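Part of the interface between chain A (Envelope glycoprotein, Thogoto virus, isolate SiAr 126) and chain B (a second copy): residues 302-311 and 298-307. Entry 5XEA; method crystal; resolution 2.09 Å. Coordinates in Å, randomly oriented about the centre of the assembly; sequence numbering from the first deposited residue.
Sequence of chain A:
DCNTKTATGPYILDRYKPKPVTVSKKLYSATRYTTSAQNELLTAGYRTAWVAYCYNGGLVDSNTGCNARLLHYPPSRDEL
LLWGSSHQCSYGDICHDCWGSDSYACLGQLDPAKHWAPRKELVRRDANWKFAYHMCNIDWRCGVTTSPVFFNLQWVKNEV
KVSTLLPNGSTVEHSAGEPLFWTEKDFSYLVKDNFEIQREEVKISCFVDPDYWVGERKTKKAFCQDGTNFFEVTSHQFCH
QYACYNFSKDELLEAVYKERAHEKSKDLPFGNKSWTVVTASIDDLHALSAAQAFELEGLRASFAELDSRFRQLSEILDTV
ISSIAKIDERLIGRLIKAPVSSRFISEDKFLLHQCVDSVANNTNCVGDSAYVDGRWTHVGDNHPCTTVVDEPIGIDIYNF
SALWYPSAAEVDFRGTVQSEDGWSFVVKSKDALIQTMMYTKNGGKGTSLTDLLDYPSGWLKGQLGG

Chain A 302-311: SFAELDSRFR
Chain B (298-307) GLRASFAELD

Two nearly parallel helices from two copies of the envelope glycoprotein meet here mainly through apolar side chains, with the CB of one serine joining them and no hydrogen bond or salt bridge between them. Both stretches are helical throughout, phi -58° to -72° and psi -34° to -50° in chain A, phi -59° to -71° and psi -35° to -50° in chain B, and both helices extend beyond their ends. The axes run in the same N-to-C direction at 18° and approach no closer than 12.5 Å, a gap that side chains must bridge. The register places CA of Leu306(A) 8.8 Å from CA of Leu306(B), and CA of Phe303(A) 9.0 Å from CA of Ser302(B). Backbone i to i+4 hydrogen bonds hold each helix, for example Leu306(A) N to Ser302(A) O at 2.8 Å.

Phe303(A) contributes most in chain A. Its CA-to-CB bond points sideways, but chi1 -85° (m) and chi2 23° carry the ring across: CE2 lies 3.4 Å from CB of Ser302(B) (chi1 -88°, m), whose OG is hydrogen-bonded elsewhere in the structure, and CZ lies 3.5 Å from CD2 of Leu299(B) (m, t). The two Phe303 rings meet edge to edge, CZ of Phe303(A) 3.9 Å from CE1 of Phe303(B) (chi1 -84°, chi2 24°). One turn on, the like leucines, both m, t, touch at 3.8 Å between CD1 of Leu306(A) and CD1 of Leu306(B). CA-to-CB points toward the other stretch in Leu306(A), Phe310(A) and Ser302(B), sideways in Leu306(B), whose end comes nearer and sets CD2 3.8 Å from CE2 of Phe310(A) (chi1 -76°, chi2 -70°). These van der Waals contacts between nonpolar carbons bury 276 Å², both sides summed, and shielding them from water favors the pairing.

Several polar groups are paired without crossing between the stretches: Arg309(A) NE donates to Glu305(A) OE2 at 2.8 Å in a salt bridge one turn apart, and Arg311(A) NH2 to Ser308(A) OG at 2.8 Å.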

# COMPACT_ATOMS: atom_id res chain seq x y z
N SER A 302 10.55 24.63 -8.93
CA SER A 302 9.96 25.35 -10.06
C SER A 302 9.15 26.55 -9.59
O SER A 302 9.19 27.62 -10.22
CB SER A 302 9.12 24.40 -10.90
OG SER A 302 9.96 23.65 -11.76
N PHE A 303 8.42 26.41 -8.48
CA PHE A 303 7.73 27.58 -7.94
C PHE A 303 8.71 28.67 -7.57
O PHE A 303 8.39 29.86 -7.71
CB PHE A 303 6.89 27.21 -6.73
CG PHE A 303 5.53 26.70 -7.09
CD1 PHE A 303 5.30 26.17 -8.35
CD2 PHE A 303 4.47 26.78 -6.21
CE1 PHE A 303 4.06 25.70 -8.71
CE2 PHE A 303 3.22 26.32 -6.57
CZ PHE A 303 3.02 25.79 -7.83
N ALA A 304 9.89 28.30 -7.06
CA ALA A 304 10.88 29.30 -6.72
C ALA A 304 11.38 30.01 -7.97
O ALA A 304 11.59 31.23 -7.96
CB ALA A 304 12.04 28.66 -5.95
N GLU A 305 11.54 29.28 -9.07
CA GLU A 305 11.91 29.94 -10.32
C GLU A 305 10.79 30.85 -10.81
O GLU A 305 11.04 31.98 -11.23
CB GLU A 305 12.29 28.89 -11.38
CG GLU A 305 12.42 29.41 -12.82
CD GLU A 305 13.43 30.57 -13.00
OE1 GLU A 305 14.32 30.74 -12.14
OE2 GLU A 305 13.33 31.32 -14.00
N LEU A 306 9.53 30.39 -10.71
CA LEU A 306 8.41 31.22 -11.14
C LEU A 306 8.33 32.51 -10.33
O LEU A 306 8.06 33.58 -10.88
CB LEU A 306 7.10 30.44 -11.01
CG LEU A 306 6.83 29.34 -12.04
CD1 LEU A 306 5.54 28.61 -11.70
CD2 LEU A 306 6.79 29.93 -13.43
N ASP A 307 8.56 32.43 -9.01
CA ASP A 307 8.59 33.63 -8.19
C ASP A 307 9.73 34.55 -8.61
O ASP A 307 9.57 35.78 -8.62
CB ASP A 307 8.72 33.27 -6.71
CG ASP A 307 7.46 33.58 -5.92
OD1 ASP A 307 6.67 34.47 -6.32
OD2 ASP A 307 7.26 32.92 -4.86
N SER A 308 10.89 33.98 -8.94
CA SER A 308 12.02 34.76 -9.40
C SER A 308 11.69 35.47 -10.71
O SER A 308 12.17 36.58 -10.95
CB SER A 308 13.24 33.85 -9.58
OG SER A 308 14.29 34.61 -10.20
N ARG A 309 10.89 34.85 -11.57
CA ARG A 309 10.56 35.51 -12.83
C ARG A 309 9.66 36.71 -12.60
O ARG A 309 9.84 37.76 -13.23
CB ARG A 309 9.92 34.50 -13.77
CG ARG A 309 10.88 33.43 -14.23
CD ARG A 309 10.17 32.48 -15.18
NE ARG A 309 11.03 31.38 -15.57
CZ ARG A 309 10.73 30.53 -16.55
NH1 ARG A 309 9.59 30.67 -17.22
NH2 ARG A 309 11.56 29.53 -16.85
N PHE A 310 8.69 36.59 -11.69
CA PHE A 310 7.85 37.73 -11.34
C PHE A 310 8.65 38.81 -10.64
O PHE A 310 8.38 40.00 -10.82
CB PHE A 310 6.67 37.27 -10.46
CG PHE A 310 5.60 36.58 -11.23
CD1 PHE A 310 4.80 37.29 -12.11
CD2 PHE A 310 5.42 35.20 -11.12
CE1 PHE A 310 3.83 36.66 -12.85
CE2 PHE A 310 4.43 34.56 -11.85
CZ PHE A 310 3.64 35.27 -12.72
N ARG A 311 9.63 38.42 -9.83
CA ARG A 311 10.56 39.40 -9.28
C ARG A 311 11.27 40.16 -10.41
O ARG A 311 11.26 41.39 -10.45
CB ARG A 311 11.58 38.72 -8.37
CG ARG A 311 12.67 39.63 -7.84
CD ARG A 311 13.90 38.82 -7.39
NE ARG A 311 14.33 37.87 -8.41
CZ ARG A 311 14.95 38.20 -9.55
NH1 ARG A 311 15.20 39.48 -9.84
NH2 ARG A 311 15.29 37.25 -10.42
N GLY B 298 -3.22 22.64 -2.47
CA GLY B 298 -2.28 23.74 -2.39
C GLY B 298 -1.79 24.18 -3.76
O GLY B 298 -1.69 25.38 -4.04
N LEU B 299 -1.48 23.22 -4.63
CA LEU B 299 -1.08 23.57 -5.99
C LEU B 299 -2.22 24.27 -6.72
O LEU B 299 -1.99 25.18 -7.53
CB LEU B 299 -0.61 22.33 -6.76
CG LEU B 299 0.73 21.76 -6.29
CD1 LEU B 299 0.91 20.34 -6.82
CD2 LEU B 299 1.90 22.67 -6.73
N ARG B 300 -3.47 23.86 -6.44
CA ARG B 300 -4.63 24.54 -7.01
C ARG B 300 -4.67 26.00 -6.59
O ARG B 300 -4.83 26.90 -7.43
CB ARG B 300 -5.91 23.82 -6.58
CG ARG B 300 -7.18 24.36 -7.27
CD ARG B 300 -8.44 23.61 -6.77
NE ARG B 300 -9.63 23.90 -7.57
CZ ARG B 300 -9.90 23.33 -8.74
NH1 ARG B 300 -9.08 22.43 -9.26
NH2 ARG B 300 -11.00 23.66 -9.40
N ALA B 301 -4.54 26.26 -5.28
CA ALA B 301 -4.53 27.63 -4.78
C ALA B 301 -3.38 28.44 -5.37
O ALA B 301 -3.53 29.63 -5.69
CB ALA B 301 -4.45 27.63 -3.26
N SER B 302 -2.21 27.81 -5.51
CA SER B 302 -1.04 28.49 -6.02
C SER B 302 -1.19 28.78 -7.51
O SER B 302 -0.79 29.86 -7.98
CB SER B 302 0.20 27.65 -5.75
OG SER B 302 0.73 27.96 -4.46
N PHE B 303 -1.77 27.85 -8.27
CA PHE B 303 -2.10 28.14 -9.66
C PHE B 303 -3.06 29.32 -9.77
O PHE B 303 -2.91 30.15 -10.66
CB PHE B 303 -2.68 26.91 -10.34
CG PHE B 303 -1.64 25.98 -10.86
CD1 PHE B 303 -0.38 25.98 -10.31
CD2 PHE B 303 -1.91 25.12 -11.91
CE1 PHE B 303 0.61 25.14 -10.79
CE2 PHE B 303 -0.93 24.26 -12.40
CZ PHE B 303 0.34 24.28 -11.84
N ALA B 304 -4.03 29.41 -8.86
CA ALA B 304 -4.94 30.56 -8.86
C ALA B 304 -4.18 31.87 -8.64
O ALA B 304 -4.54 32.89 -9.23
CB ALA B 304 -6.03 30.39 -7.81
N GLU B 305 -3.14 31.86 -7.80
CA GLU B 305 -2.36 33.08 -7.61
C GLU B 305 -1.55 33.40 -8.86
O GLU B 305 -1.41 34.58 -9.23
CB GLU B 305 -1.46 32.96 -6.37
CG GLU B 305 -0.39 34.08 -6.20
CD GLU B 305 -0.98 35.49 -6.08
OE1 GLU B 305 -2.15 35.63 -5.67
OE2 GLU B 305 -0.28 36.48 -6.41
N LEU B 306 -1.03 32.38 -9.54
CA LEU B 306 -0.29 32.59 -10.78
C LEU B 306 -1.17 33.23 -11.85
O LEU B 306 -0.75 34.17 -12.53
CB LEU B 306 0.28 31.27 -11.29
CG LEU B 306 1.39 30.70 -10.41
CD1 LEU B 306 1.92 29.37 -10.95
CD2 LEU B 306 2.52 31.72 -10.27
N ASP B 307 -2.40 32.71 -12.03
CA ASP B 307 -3.32 33.29 -13.00
C ASP B 307 -3.69 34.71 -12.62
O ASP B 307 -3.82 35.59 -13.48
CB ASP B 307 -4.58 32.43 -13.13
CG ASP B 307 -4.68 31.68 -14.45
OD1 ASP B 307 -3.99 32.04 -15.43
OD2 ASP B 307 -5.48 30.71 -14.52